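PDB 6XJ9: agarase from Pseudoalteromonas fuliginea, which probably hydrolyses agarose, the galactan of red algal cell walls, as a family 50 glycoside hydrolase. Local coordinates for residues S257-N262 against K446-A451; L301-D306 against E756-R761; V420-M425 against S431-W436; N694-Y699 against I748-A753. One frame throughout, in Å; residues are numbered along the deposited sequence.

Contact 1. Residues S257-N262 against K446-A451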
loop_
_atom_site.group_PDB
_atom_site.type_symbol
_atom_site.label_atom_id
_atom_site.label_comp_id
_atom_site.label_asym_id
_atom_site.label_seq_id
_atom_site.Cartn_x
_atom_site.Cartn_y
_atom_site.Cartn_z
ATOM N N SER A 257 20.794 6.544 12.836
ATOM C CA SER A 257 22.192 6.185 12.701
ATOM C C SER A 257 22.607 5.248 13.831
ATOM O O SER A 257 23.722 4.737 13.811
ATOM C CB SER A 257 23.064 7.417 12.643
ATOM O OG SER A 257 22.886 8.197 13.816
ATOM N N LYS A 258 21.697 5.015 14.789
ATOM C CA LYS A 258 21.962 4.140 15.925
ATOM C C LYS A 258 20.753 3.261 16.238
ATOM O O LYS A 258 19.608 3.667 16.066
ATOM C CB LYS A 258 22.348 4.960 17.165
ATOM C CG LYS A 258 23.808 5.398 17.206
ATOM N N ARG A 259 21.021 2.042 16.712
ATOM C CA ARG A 259 19.939 1.144 17.066
ATOM C C ARG A 259 19.074 1.808 18.131
ATOM O O ARG A 259 19.585 2.431 19.058
ATOM C CB ARG A 259 20.455 -0.185 17.627
ATOM C CG ARG A 259 21.068 -1.120 16.597
ATOM C CD ARG A 259 20.086 -1.934 15.770
ATOM N NE ARG A 259 20.813 -2.752 14.803
ATOM C CZ ARG A 259 20.329 -3.181 13.632
ATOM N NH1 ARG A 259 19.097 -2.881 13.258
ATOM N NH2 ARG A 259 21.089 -3.913 12.836
ATOM N N PRO A 260 17.739 1.645 18.043
ATOM C CA PRO A 260 16.847 1.999 19.146
ATOM C C PRO A 260 17.197 1.264 20.441
ATOM O O PRO A 260 17.958 0.291 20.460
ATOM C CB PRO A 260 15.451 1.620 18.616
ATOM C CG PRO A 260 15.722 0.617 17.512
ATOM C CD PRO A 260 17.025 1.076 16.888
ATOM N N THR A 261 16.607 1.753 21.530
ATOM C CA THR A 261 16.888 1.305 22.884
ATOM C C THR A 261 16.538 -0.177 23.048
ATOM O O THR A 261 17.274 -0.912 23.698
ATOM C CB THR A 261 16.223 2.267 23.875
ATOM O OG1 THR A 261 14.819 2.027 23.815
ATOM C CG2 THR A 261 16.459 3.712 23.503
ATOM N N ASN A 262 15.455 -0.622 22.395
ATOM C CA ASN A 262 14.986 -1.999 22.498
ATOM C C ASN A 262 15.801 -2.965 21.617
ATOM O O ASN A 262 15.492 -4.157 21.546
ATOM C CB ASN A 262 13.471 -2.082 22.259
ATOM C CG ASN A 262 13.083 -1.906 20.801
ATOM O OD1 ASN A 262 13.936 -1.671 19.958
ATOM N ND2 ASN A 262 11.799 -1.983 20.490
ATOM N N LYS A 446 28.512 -1.108 12.946
ATOM C CA LYS A 446 27.159 -0.600 13.133
ATOM C C LYS A 446 26.108 -1.652 12.770
ATOM O O LYS A 446 25.069 -1.710 13.420
ATOM C CB LYS A 446 26.919 0.637 12.261
ATOM C CG LYS A 446 27.322 1.973 12.873
ATOM C CD LYS A 446 27.566 3.056 11.837
ATOM C CE LYS A 446 26.411 3.276 10.880
ATOM N NZ LYS A 446 25.493 4.343 11.348
ATOM N N VAL A 447 26.348 -2.435 11.705
ATOM C CA VAL A 447 25.392 -3.456 11.295
ATOM C C VAL A 447 26.149 -4.756 11.040
ATOM O O VAL A 447 27.059 -4.772 10.210
ATOM C CB VAL A 447 24.589 -3.044 10.041
ATOM C CG1 VAL A 447 23.548 -4.091 9.664
ATOM C CG2 VAL A 447 23.929 -1.677 10.190
ATOM N N PRO A 448 25.770 -5.873 11.710
ATOM C CA PRO A 448 26.398 -7.178 11.477
ATOM C C PRO A 448 26.155 -7.607 10.029
ATOM O O PRO A 448 25.222 -7.117 9.385
ATOM C CB PRO A 448 25.653 -8.136 12.428
ATOM C CG PRO A 448 25.016 -7.226 13.455
ATOM C CD PRO A 448 24.696 -5.944 12.716
ATOM N N TYR A 449 27.009 -8.507 9.533
ATOM C CA TYR A 449 27.011 -8.851 8.121
ATOM C C TYR A 449 27.355 -10.328 7.956
ATOM O O TYR A 449 27.951 -10.933 8.836
ATOM C CB TYR A 449 27.960 -7.942 7.339
ATOM C CG TYR A 449 29.421 -8.123 7.675
ATOM C CD1 TYR A 449 30.012 -7.372 8.682
ATOM C CD2 TYR A 449 30.211 -9.047 7.004
ATOM C CE1 TYR A 449 31.354 -7.532 8.999
ATOM C CE2 TYR A 449 31.554 -9.226 7.322
ATOM C CZ TYR A 449 32.126 -8.460 8.323
ATOM O OH TYR A 449 33.453 -8.607 8.645
ATOM N N PHE A 450 26.921 -10.900 6.830
ATOM C CA PHE A 450 27.230 -12.271 6.461
ATOM C C PHE A 450 28.331 -12.211 5.409
ATOM O O PHE A 450 28.274 -11.350 4.536
ATOM C CB PHE A 450 25.951 -12.950 5.961
ATOM C CG PHE A 450 24.979 -13.281 7.071
ATOM C CD1 PHE A 450 24.272 -12.281 7.732
ATOM C CD2 PHE A 450 24.826 -14.588 7.511
ATOM C CE1 PHE A 450 23.408 -12.587 8.777
ATOM C CE2 PHE A 450 23.959 -14.891 8.553
ATOM C CZ PHE A 450 23.251 -13.892 9.176
ATOM N N ALA A 451 29.339 -13.088 5.530
ATOM C CA ALA A 451 30.413 -13.182 4.552
ATOM C C ALA A 451 30.229 -14.437 3.696
ATOM O O ALA A 451 29.397 -15.293 3.996
ATOM C CB ALA A 451 31.755 -13.172 5.249
HETATM O O HOH W 1 23.499 -3.505 14.749
#

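Contact 2. Residues L301-D306 against E756-R761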
loop_
_atom_site.group_PDB
_atom_site.type_symbol
_atom_site.label_atom_id
_atom_site.label_comp_id
_atom_site.label_asym_id
_atom_site.label_seq_id
_atom_site.Cartn_x
_atom_site.Cartn_y
_atom_site.Cartn_z
ATOM N N LEU A 301 17.903 -12.760 15.674
ATOM C CA LEU A 301 17.403 -13.372 14.452
ATOM C C LEU A 301 17.970 -12.575 13.281
ATOM O O LEU A 301 18.122 -11.359 13.387
ATOM C CB LEU A 301 15.875 -13.306 14.458
ATOM C CG LEU A 301 15.155 -14.035 15.592
ATOM C CD1 LEU A 301 13.682 -13.682 15.581
ATOM C CD2 LEU A 301 15.329 -15.545 15.503
ATOM N N ALA A 302 18.277 -13.254 12.169
ATOM C CA ALA A 302 18.922 -12.598 11.039
ATOM C C ALA A 302 17.884 -12.157 10.011
ATOM O O ALA A 302 17.287 -12.990 9.328
ATOM C CB ALA A 302 19.943 -13.515 10.401
ATOM N N THR A 303 17.706 -10.839 9.895
ATOM C CA THR A 303 16.913 -10.251 8.830
ATOM C C THR A 303 17.803 -9.281 8.061
ATOM O O THR A 303 18.768 -8.736 8.603
ATOM C CB THR A 303 15.640 -9.571 9.359
ATOM O OG1 THR A 303 16.036 -8.470 10.183
ATOM C CG2 THR A 303 14.753 -10.515 10.145
ATOM N N GLY A 304 17.493 -9.099 6.774
ATOM C CA GLY A 304 18.352 -8.287 5.932
ATOM C C GLY A 304 18.199 -8.664 4.465
ATOM O O GLY A 304 17.293 -9.411 4.111
ATOM N N ILE A 305 19.130 -8.161 3.649
ATOM C CA ILE A 305 18.993 -8.091 2.209
ATOM C C ILE A 305 20.317 -8.525 1.591
ATOM O O ILE A 305 21.393 -8.149 2.069
ATOM C CB ILE A 305 18.622 -6.641 1.817
ATOM C CG1 ILE A 305 17.218 -6.247 2.282
ATOM C CG2 ILE A 305 18.799 -6.418 0.331
ATOM C CD1 ILE A 305 16.933 -4.750 2.252
ATOM N N ASP A 306 20.229 -9.258 0.479
ATOM C CA ASP A 306 21.417 -9.752 -0.193
ATOM C C ASP A 306 21.869 -8.763 -1.262
ATOM O O ASP A 306 21.099 -7.908 -1.693
ATOM C CB ASP A 306 21.160 -11.098 -0.867
ATOM C CG ASP A 306 20.644 -12.199 0.046
ATOM O OD1 ASP A 306 21.232 -12.395 1.140
ATOM O OD2 ASP A 306 19.675 -12.887 -0.363
ATOM N N GLU A 756 10.352 -5.130 13.998
ATOM C CA GLU A 756 10.000 -4.594 15.304
ATOM C C GLU A 756 9.455 -5.718 16.184
ATOM O O GLU A 756 9.817 -5.835 17.357
ATOM C CB GLU A 756 9.004 -3.435 15.151
ATOM C CG GLU A 756 8.654 -2.753 16.459
ATOM C CD GLU A 756 9.849 -2.128 17.158
ATOM O OE1 GLU A 756 10.651 -1.460 16.477
ATOM O OE2 GLU A 756 9.991 -2.339 18.380
ATOM N N SER A 757 8.604 -6.565 15.598
ATOM C CA SER A 757 7.826 -7.506 16.383
ATOM C C SER A 757 8.477 -8.885 16.449
ATOM O O SER A 757 7.999 -9.731 17.201
ATOM C CB SER A 757 6.404 -7.584 15.883
ATOM O OG SER A 757 6.385 -8.070 14.550
ATOM N N MET A 758 9.578 -9.112 15.716
ATOM C CA MET A 758 10.037 -10.486 15.525
ATOM C C MET A 758 10.419 -11.175 16.833
ATOM O O MET A 758 10.076 -12.341 17.017
ATOM C CB MET A 758 11.178 -10.634 14.515
ATOM C CG MET A 758 12.458 -9.900 14.854
ATOM S SD MET A 758 13.547 -9.931 13.397
ATOM C CE MET A 758 14.764 -8.713 13.908
ATOM N N TYR A 759 11.154 -10.483 17.716
ATOM C CA TYR A 759 11.642 -11.136 18.924
ATOM C C TYR A 759 10.463 -11.572 19.793
ATOM O O TYR A 759 10.374 -12.728 20.209
ATOM C CB TYR A 759 12.680 -10.265 19.642
ATOM C CG TYR A 759 13.971 -10.114 18.878
ATOM C CD1 TYR A 759 14.729 -11.227 18.541
ATOM C CD2 TYR A 759 14.436 -8.867 18.482
ATOM C CE1 TYR A 759 15.904 -11.104 17.820
ATOM C CE2 TYR A 759 15.630 -8.729 17.787
ATOM C CZ TYR A 759 16.369 -9.854 17.462
ATOM O OH TYR A 759 17.529 -9.747 16.744
ATOM N N GLU A 760 9.532 -10.636 20.001
ATOM C CA GLU A 760 8.321 -10.849 20.777
ATOM C C GLU A 760 7.468 -11.960 20.182
ATOM O O GLU A 760 7.039 -12.861 20.896
ATOM C CB GLU A 760 7.524 -9.548 20.806
ATOM C CG GLU A 760 8.318 -8.430 21.455
ATOM C CD GLU A 760 7.506 -7.533 22.361
ATOM O OE1 GLU A 760 7.747 -7.570 23.586
ATOM O OE2 GLU A 760 6.640 -6.803 21.835
ATOM N N ARG A 761 7.209 -11.877 18.873
ATOM C CA ARG A 761 6.392 -12.878 18.206
ATOM C C ARG A 761 7.012 -14.267 18.355
ATOM O O ARG A 761 6.298 -15.233 18.619
ATOM C CB ARG A 761 6.193 -12.526 16.728
ATOM C CG ARG A 761 5.273 -13.494 15.998
ATOM C CD ARG A 761 5.121 -13.173 14.530
ATOM N NE ARG A 761 4.318 -14.187 13.850
ATOM C CZ ARG A 761 3.128 -13.943 13.320
ATOM N NH1 ARG A 761 2.611 -12.725 13.398
ATOM N NH2 ARG A 761 2.472 -14.905 12.696
#

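Contact 3. Residues V420-M425 against S431-W436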
loop_
_atom_site.group_PDB
_atom_site.type_symbol
_atom_site.label_atom_id
_atom_site.label_comp_id
_atom_site.label_asym_id
_atom_site.label_seq_id
_atom_site.Cartn_x
_atom_site.Cartn_y
_atom_site.Cartn_z
ATOM N N VAL A 420 24.596 5.630 3.924
ATOM C CA VAL A 420 23.148 5.705 3.882
ATOM C C VAL A 420 22.583 4.281 3.959
ATOM O O VAL A 420 21.577 4.028 4.636
ATOM C CB VAL A 420 22.685 6.504 2.650
ATOM C CG1 VAL A 420 21.227 6.249 2.286
ATOM C CG2 VAL A 420 22.929 7.997 2.845
ATOM N N THR A 421 23.277 3.343 3.309
ATOM C CA THR A 421 22.889 1.935 3.368
ATOM C C THR A 421 22.832 1.427 4.814
ATOM O O THR A 421 21.828 0.846 5.212
ATOM C CB THR A 421 23.753 1.061 2.454
ATOM O OG1 THR A 421 23.544 1.505 1.107
ATOM C CG2 THR A 421 23.403 -0.411 2.554
ATOM N N LEU A 422 23.910 1.625 5.590
ATOM C CA LEU A 422 23.942 1.183 6.981
ATOM C C LEU A 422 22.788 1.802 7.765
ATOM O O LEU A 422 22.082 1.103 8.487
ATOM C CB LEU A 422 25.296 1.527 7.619
ATOM C CG LEU A 422 26.491 0.748 7.066
ATOM C CD1 LEU A 422 27.812 1.352 7.528
ATOM C CD2 LEU A 422 26.410 -0.735 7.444
ATOM N N ASP A 423 22.590 3.117 7.598
ATOM C CA ASP A 423 21.516 3.826 8.277
ATOM C C ASP A 423 20.147 3.280 7.868
ATOM O O ASP A 423 19.259 3.144 8.712
ATOM C CB ASP A 423 21.654 5.343 8.115
ATOM C CG ASP A 423 22.828 5.910 8.899
ATOM O OD1 ASP A 423 23.540 5.121 9.539
ATOM O OD2 ASP A 423 23.013 7.133 8.866
ATOM N N ARG A 424 19.971 2.988 6.574
ATOM C CA ARG A 424 18.714 2.424 6.094
ATOM C C ARG A 424 18.423 1.113 6.815
ATOM O O ARG A 424 17.306 0.903 7.284
ATOM C CB ARG A 424 18.733 2.184 4.580
ATOM C CG ARG A 424 18.414 3.419 3.751
ATOM C CD ARG A 424 18.888 3.277 2.313
ATOM N NE ARG A 424 18.322 4.292 1.429
ATOM C CZ ARG A 424 18.549 4.342 0.119
ATOM N NH1 ARG A 424 19.328 3.439 -0.450
ATOM N NH2 ARG A 424 17.995 5.291 -0.614
ATOM N N MET A 425 19.430 0.235 6.898
ATOM C CA MET A 425 19.237 -1.040 7.570
ATOM C C MET A 425 18.851 -0.818 9.033
ATOM O O MET A 425 17.959 -1.492 9.546
ATOM C CB MET A 425 20.479 -1.934 7.467
ATOM C CG MET A 425 20.872 -2.252 6.035
ATOM S SD MET A 425 19.455 -2.826 5.061
ATOM C CE MET A 425 19.996 -2.373 3.414
ATOM N N SER A 431 18.411 -6.724 11.029
ATOM C CA SER A 431 19.429 -7.146 11.978
ATOM C C SER A 431 20.804 -7.314 11.332
ATOM O O SER A 431 21.791 -7.429 12.064
ATOM C CB SER A 431 19.037 -8.416 12.666
ATOM O OG SER A 431 19.085 -9.496 11.745
ATOM N N SER A 432 20.856 -7.383 9.990
ATOM C CA SER A 432 22.079 -7.769 9.294
ATOM C C SER A 432 22.113 -7.201 7.879
ATOM O O SER A 432 21.087 -6.792 7.346
ATOM C CB SER A 432 22.223 -9.284 9.266
ATOM O OG SER A 432 21.234 -9.876 8.424
ATOM N N LEU A 433 23.317 -7.177 7.294
ATOM C CA LEU A 433 23.515 -7.133 5.849
ATOM C C LEU A 433 23.617 -8.579 5.384
ATOM O O LEU A 433 24.319 -9.372 6.005
ATOM C CB LEU A 433 24.839 -6.420 5.529
ATOM C CG LEU A 433 24.995 -4.970 5.995
ATOM C CD1 LEU A 433 26.435 -4.498 5.779
ATOM C CD2 LEU A 433 24.040 -4.051 5.232
ATOM N N GLY A 434 22.971 -8.901 4.251
ATOM C CA GLY A 434 22.880 -10.282 3.818
ATOM C C GLY A 434 24.106 -10.743 3.037
ATOM O O GLY A 434 25.172 -10.133 3.102
ATOM N N ASN A 435 23.927 -11.860 2.331
ATOM C CA ASN A 435 24.991 -12.500 1.581
ATOM C C ASN A 435 25.408 -11.600 0.424
ATOM O O ASN A 435 24.586 -10.857 -0.116
ATOM C CB ASN A 435 24.607 -13.908 1.107
ATOM C CG ASN A 435 25.831 -14.731 0.769
ATOM O OD1 ASN A 435 26.904 -14.475 1.304
ATOM N ND2 ASN A 435 25.701 -15.679 -0.152
ATOM N N TRP A 436 26.687 -11.692 0.061
ATOM C CA TRP A 436 27.276 -10.890 -1.007
ATOM C C TRP A 436 27.175 -9.398 -0.672
ATOM O O TRP A 436 26.817 -8.582 -1.525
ATOM C CB TRP A 436 26.677 -11.239 -2.387
ATOM C CG TRP A 436 26.814 -12.691 -2.736
ATOM C CD1 TRP A 436 27.974 -13.399 -2.865
ATOM C CD2 TRP A 436 25.745 -13.632 -2.942
ATOM N NE1 TRP A 436 27.703 -14.713 -3.142
ATOM C CE2 TRP A 436 26.344 -14.878 -3.217
ATOM C CE3 TRP A 436 24.347 -13.540 -2.921
ATOM C CZ2 TRP A 436 25.589 -16.024 -3.459
ATOM C CZ3 TRP A 436 23.602 -14.671 -3.166
ATOM C CH2 TRP A 436 24.219 -15.894 -3.428
#

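Contact 4. Residues N694-Y699 against I748-A753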
loop_
_atom_site.group_PDB
_atom_site.type_symbol
_atom_site.label_atom_id
_atom_site.label_comp_id
_atom_site.label_asym_id
_atom_site.label_seq_id
_atom_site.Cartn_x
_atom_site.Cartn_y
_atom_site.Cartn_z
ATOM N N ASN A 694 2.583 -7.200 1.588
ATOM C CA ASN A 694 1.783 -8.087 2.418
ATOM C C ASN A 694 2.299 -9.514 2.286
ATOM O O ASN A 694 2.276 -10.265 3.245
ATOM C CB ASN A 694 0.293 -8.048 2.069
ATOM C CG ASN A 694 -0.345 -6.726 2.442
ATOM O OD1 ASN A 694 0.247 -5.925 3.165
ATOM N ND2 ASN A 694 -1.564 -6.509 1.988
ATOM N N MET A 695 2.781 -9.874 1.096
ATOM C CA MET A 695 3.220 -11.239 0.869
ATOM C C MET A 695 4.589 -11.427 1.523
ATOM O O MET A 695 4.884 -12.489 2.063
ATOM C CB MET A 695 3.275 -11.542 -0.628
ATOM C CG MET A 695 1.881 -11.793 -1.220
ATOM S SD MET A 695 1.985 -12.055 -3.022
ATOM C CE MET A 695 2.874 -13.609 -3.052
ATOM N N TYR A 696 5.409 -10.380 1.462
ATOM C CA TYR A 696 6.637 -10.300 2.236
ATOM C C TYR A 696 6.354 -10.611 3.705
ATOM O O TYR A 696 7.029 -11.443 4.310
ATOM C CB TYR A 696 7.197 -8.879 2.149
ATOM C CG TYR A 696 8.403 -8.639 3.019
ATOM C CD1 TYR A 696 9.660 -9.018 2.583
ATOM C CD2 TYR A 696 8.295 -8.031 4.266
ATOM C CE1 TYR A 696 10.792 -8.800 3.354
ATOM C CE2 TYR A 696 9.424 -7.799 5.044
ATOM C CZ TYR A 696 10.672 -8.196 4.590
ATOM O OH TYR A 696 11.801 -8.007 5.338
ATOM N N THR A 697 5.369 -9.910 4.277
ATOM C CA THR A 697 5.010 -10.033 5.688
ATOM C C THR A 697 4.622 -11.477 6.027
ATOM O O THR A 697 5.073 -12.020 7.034
ATOM C CB THR A 697 3.891 -9.039 6.039
ATOM O OG1 THR A 697 4.501 -7.753 5.971
ATOM C CG2 THR A 697 3.285 -9.229 7.417
ATOM N N ASP A 698 3.775 -12.086 5.190
ATOM C CA ASP A 698 3.350 -13.468 5.370
ATOM C C ASP A 698 4.558 -14.400 5.360
ATOM O O ASP A 698 4.618 -15.326 6.166
ATOM C CB ASP A 698 2.381 -13.922 4.274
ATOM C CG ASP A 698 0.959 -13.408 4.459
ATOM O OD1 ASP A 698 0.654 -12.913 5.567
ATOM O OD2 ASP A 698 0.157 -13.532 3.499
ATOM N N TYR A 699 5.484 -14.166 4.419
ATOM C CA TYR A 699 6.638 -15.037 4.237
ATOM C C TYR A 699 7.497 -14.974 5.492
ATOM O O TYR A 699 7.918 -15.999 6.019
ATOM C CB TYR A 699 7.503 -14.597 3.046
ATOM C CG TYR A 699 8.632 -15.547 2.722
ATOM C CD1 TYR A 699 9.765 -15.614 3.519
ATOM C CD2 TYR A 699 8.575 -16.383 1.617
ATOM C CE1 TYR A 699 10.807 -16.481 3.230
ATOM C CE2 TYR A 699 9.608 -17.256 1.311
ATOM C CZ TYR A 699 10.731 -17.304 2.118
ATOM O OH TYR A 699 11.747 -18.170 1.835
ATOM N N ILE A 748 9.389 -1.122 2.845
ATOM C CA ILE A 748 10.117 -0.557 3.973
ATOM C C ILE A 748 9.227 -0.568 5.215
ATOM O O ILE A 748 9.694 -0.910 6.301
ATOM C CB ILE A 748 10.636 0.859 3.622
ATOM C CG1 ILE A 748 12.043 0.816 3.019
ATOM C CG2 ILE A 748 10.593 1.788 4.824
ATOM C CD1 ILE A 748 12.159 0.056 1.730
ATOM N N GLU A 749 7.950 -0.197 5.035
ATOM C CA GLU A 749 6.980 -0.133 6.119
ATOM C C GLU A 749 6.721 -1.533 6.667
ATOM O O GLU A 749 6.660 -1.726 7.882
ATOM C CB GLU A 749 5.678 0.529 5.655
ATOM C CG GLU A 749 5.834 2.004 5.307
ATOM C CD GLU A 749 6.179 2.892 6.488
ATOM O OE1 GLU A 749 5.317 3.030 7.376
ATOM O OE2 GLU A 749 7.319 3.415 6.533
ATOM N N ALA A 750 6.575 -2.512 5.766
ATOM C CA ALA A 750 6.334 -3.884 6.187
ATOM C C ALA A 750 7.567 -4.449 6.891
ATOM O O ALA A 750 7.439 -5.127 7.907
ATOM C CB ALA A 750 5.914 -4.741 5.020
ATOM N N ALA A 751 8.752 -4.153 6.345
ATOM C CA ALA A 751 10.010 -4.572 6.945
ATOM C C ALA A 751 10.140 -4.012 8.361
ATOM O O ALA A 751 10.518 -4.749 9.279
ATOM C CB ALA A 751 11.168 -4.164 6.069
ATOM N N LYS A 752 9.811 -2.722 8.544
ATOM C CA LYS A 752 9.986 -2.094 9.847
ATOM C C LYS A 752 9.104 -2.792 10.875
ATOM O O LYS A 752 9.518 -3.002 12.016
ATOM C CB LYS A 752 9.493 -0.646 9.861
ATOM C CG LYS A 752 10.371 0.422 9.232
ATOM C CD LYS A 752 9.720 1.764 9.533
ATOM C CE LYS A 752 10.147 2.926 8.675
ATOM N NZ LYS A 752 9.277 4.099 8.963
ATOM N N ALA A 753 7.857 -3.084 10.482
ATOM C CA ALA A 753 6.887 -3.663 11.396
ATOM C C ALA A 753 7.334 -5.075 11.752
ATOM O O ALA A 753 7.314 -5.458 12.917
ATOM C CB ALA A 753 5.512 -3.664 10.772
HETATM O O HOH W 2 5.176 -6.535 8.442
#

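Contact 1. Residues S257-N262 against K446-A451
The guanidinium of Arg-259 is met at its edge by Pro-448, whose CD lies near the guanidinium plane at 4.1 Å from NH2, and, in plane, by a water. The CG1 methyl of Val-447 approaches the same nitrogen obliquely, the two side chains crossing at about a right angle. A bend at chi2 (-80°) turns the otherwise stretched end of the arginine toward these apolar groups. Arginine suits the place because it combines a long reach with several N-H groups: NE gives one to the water, 2.8 Å away, which in turn donates to the backbone O of Lys-446 at 2.7 Å, while NH2 is held by the carbonyl of Phe-430. The second link is direct. The chain of Lys-446 curls at its far end, and NZ donates to Ser-257 O at 3.1 Å, meeting the carbonyl at a C=O...N angle of 126° and tilted 17° from its plane. The same ammonium forms a salt bridge with Asp-423 of helix 413-428. A methionine in place of Lys-446 would probably leave both the Asp-423 carboxylate and the Ser-257 carbonyl without their mate. Residues 446-448 lead into the strand 449-453, so the loop 257-262 is tied down beside the entry to a parallel strand, consistent with the amino-terminal end of the (beta/alpha)8 barrel expected for this family, remote from the usual active-site end.

Contact 2. Residues L301-D306 against E756-R761
Leu-301 overlaps the CD1-CE1 side of the Tyr-759 ring, its carbons set off the ring plane; the two side chains run alongside one another, pointing opposite ways. Its CG is 3.8 Å from CE1 of the ring, and its CD1 reaches CD1 of the same tyrosine. At the far end of the ring the phenol meets the backbone from which the leucine springs. Leu-301 N, at the ring edge and near its plane, donates to Tyr-759 OH at 3.2 Å with a nearly straight N-H...O angle of 164°, and the same oxygen is hydrogen-bonded to the carbonyl of Gly-267. Tyrosine fits because it offers an apolar flank to the leucine and a hydroxyl that pairs with two backbone groups. Met-758 fills the next position. Its CG lies over the centre of the Tyr-759 ring and is also 4.0 Å from Leu-301 CD1. From there the unbranched chain runs straight on (chi2 -169°, chi3 167°), which carries the sulfur to Thr-303. The two side chains meet tip to tip, SD 3.5 Å from CG2. The threonine thus spends its methyl on the thioether, while its OG1 bonds to Asn-755 of the same helix. Beside strand 299-305 runs its parallel neighbour 709-714, bonded to it through Ala-302 and Gly-304. Helix 745-763 packs, together with helix 689-704, on the strand face that carries Leu-301 and Thr-303.

Contact 3. Residues V420-M425 against S431-W436
Ser-431 OG is gripped by two backbone groups of the strand 299-305, Thr-303 N and Leu-301 O, and so anchors the start of the segment that carries Leu-433 against Leu-422 and Met-425. The next hydroxyl, Ser-432 OG, bonds to Thr-303 O and His-713 NE2. Small hydroxyl side chains suit these two places because they bind polar groups on the side turned from the helix. Leu-433 supplies the apolar contact: its forked end serves two helix residues one turn apart. CD2 meets Met-425 CG at 3.7 Å, while CD1 meets Leu-422 CD2 at 4.1 Å, and in both pairs the side chains cross at about a right angle. The contact with methionine is made by its CG methylene; a bend at chi2 (-49°) then swings the sulfur aside, and the side chain also touches Ile-305. The flexible, unbranched residue can therefore fill the corner between a strand and a loop, whereas the two leucines meet through one methyl each. All three are buried, and the contact across the segments is purely apolar. On the helix itself, Val-420 CG1 covers one face of the Arg-424 guanidinium, 3.6 Å above its plane, and this arginine makes salt bridges with Glu-251 and Asp-741. Gly-434 bonds through its backbone to Ile-305 on one flank, and Leu-433 to Pro-448 and Phe-450 on the other. A helix followed by a segment bonded to backbone on both flanks is consistent with the alpha-to-beta step of a (beta/alpha)8 barrel, the helix packing against its outside.

Contact 4. Residues N694-Y699 against I748-A753
Neighbouring helices in what is probably the outer layer of the barrel-type catalytic fold meet here, running in nearly the same direction: the axes of 694-699 and 748-753 come within 9.3 Å at an angle of 24°. Tyr-696 and Ala-750 give up most surface, followed by Ala-751. The tyrosine CG stands anti to the backbone N (chi1 175°), which throws the ring across the groove to the other helix. There it meets two successive alanines obliquely: CD2 is 4.1 Å from Ala-750 CB, and CE2 is 3.8 Å from Ala-751 CA. The small alanine side chains let the ring come close to the helix backbone. A serine in place of Tyr-696 would probably open a gap beside Ala-750 and Ala-751 and leave Phe-430, which the tyrosine side chain also touches, less well supported. Beside the ring, Thr-697 takes over; its OG1 lies 3.5 Å from Ala-750 CB and is also bonded to Ala-693 O, one turn back on its own helix. A threonine suits this margin because its hydroxyl can also hold a water that links the helices: the water lies 2.8 Å from Thr-697 OG1 and donates to Ala-750 O at 2.7 Å.

Contacts 1 to 3 form one connected group. Contacts 1 and 3, with centres about 8 Å apart, join through the Lys-446 to Asp-423 salt bridge (NZ to OD1, 2.8 Å) and through a probable backbone hydrogen bond from Leu-433 N to Pro-448 O. Contact 2 meets contact 1 where Asn-262 ND2 approaches Glu-756 OE2 at 2.8 Å. Contact 4 shares helix 745-763 with contact 2, its segment 748-753 lying just ahead of 756-761, centre to centre about 11 Å. Together they join strands, loops and covering helices on one part of the probable barrel. Toward the carboxyl ends of those strands, where barrel glycosidases usually bind substrate, Asp-306 and Trp-436 both reach Glu-668.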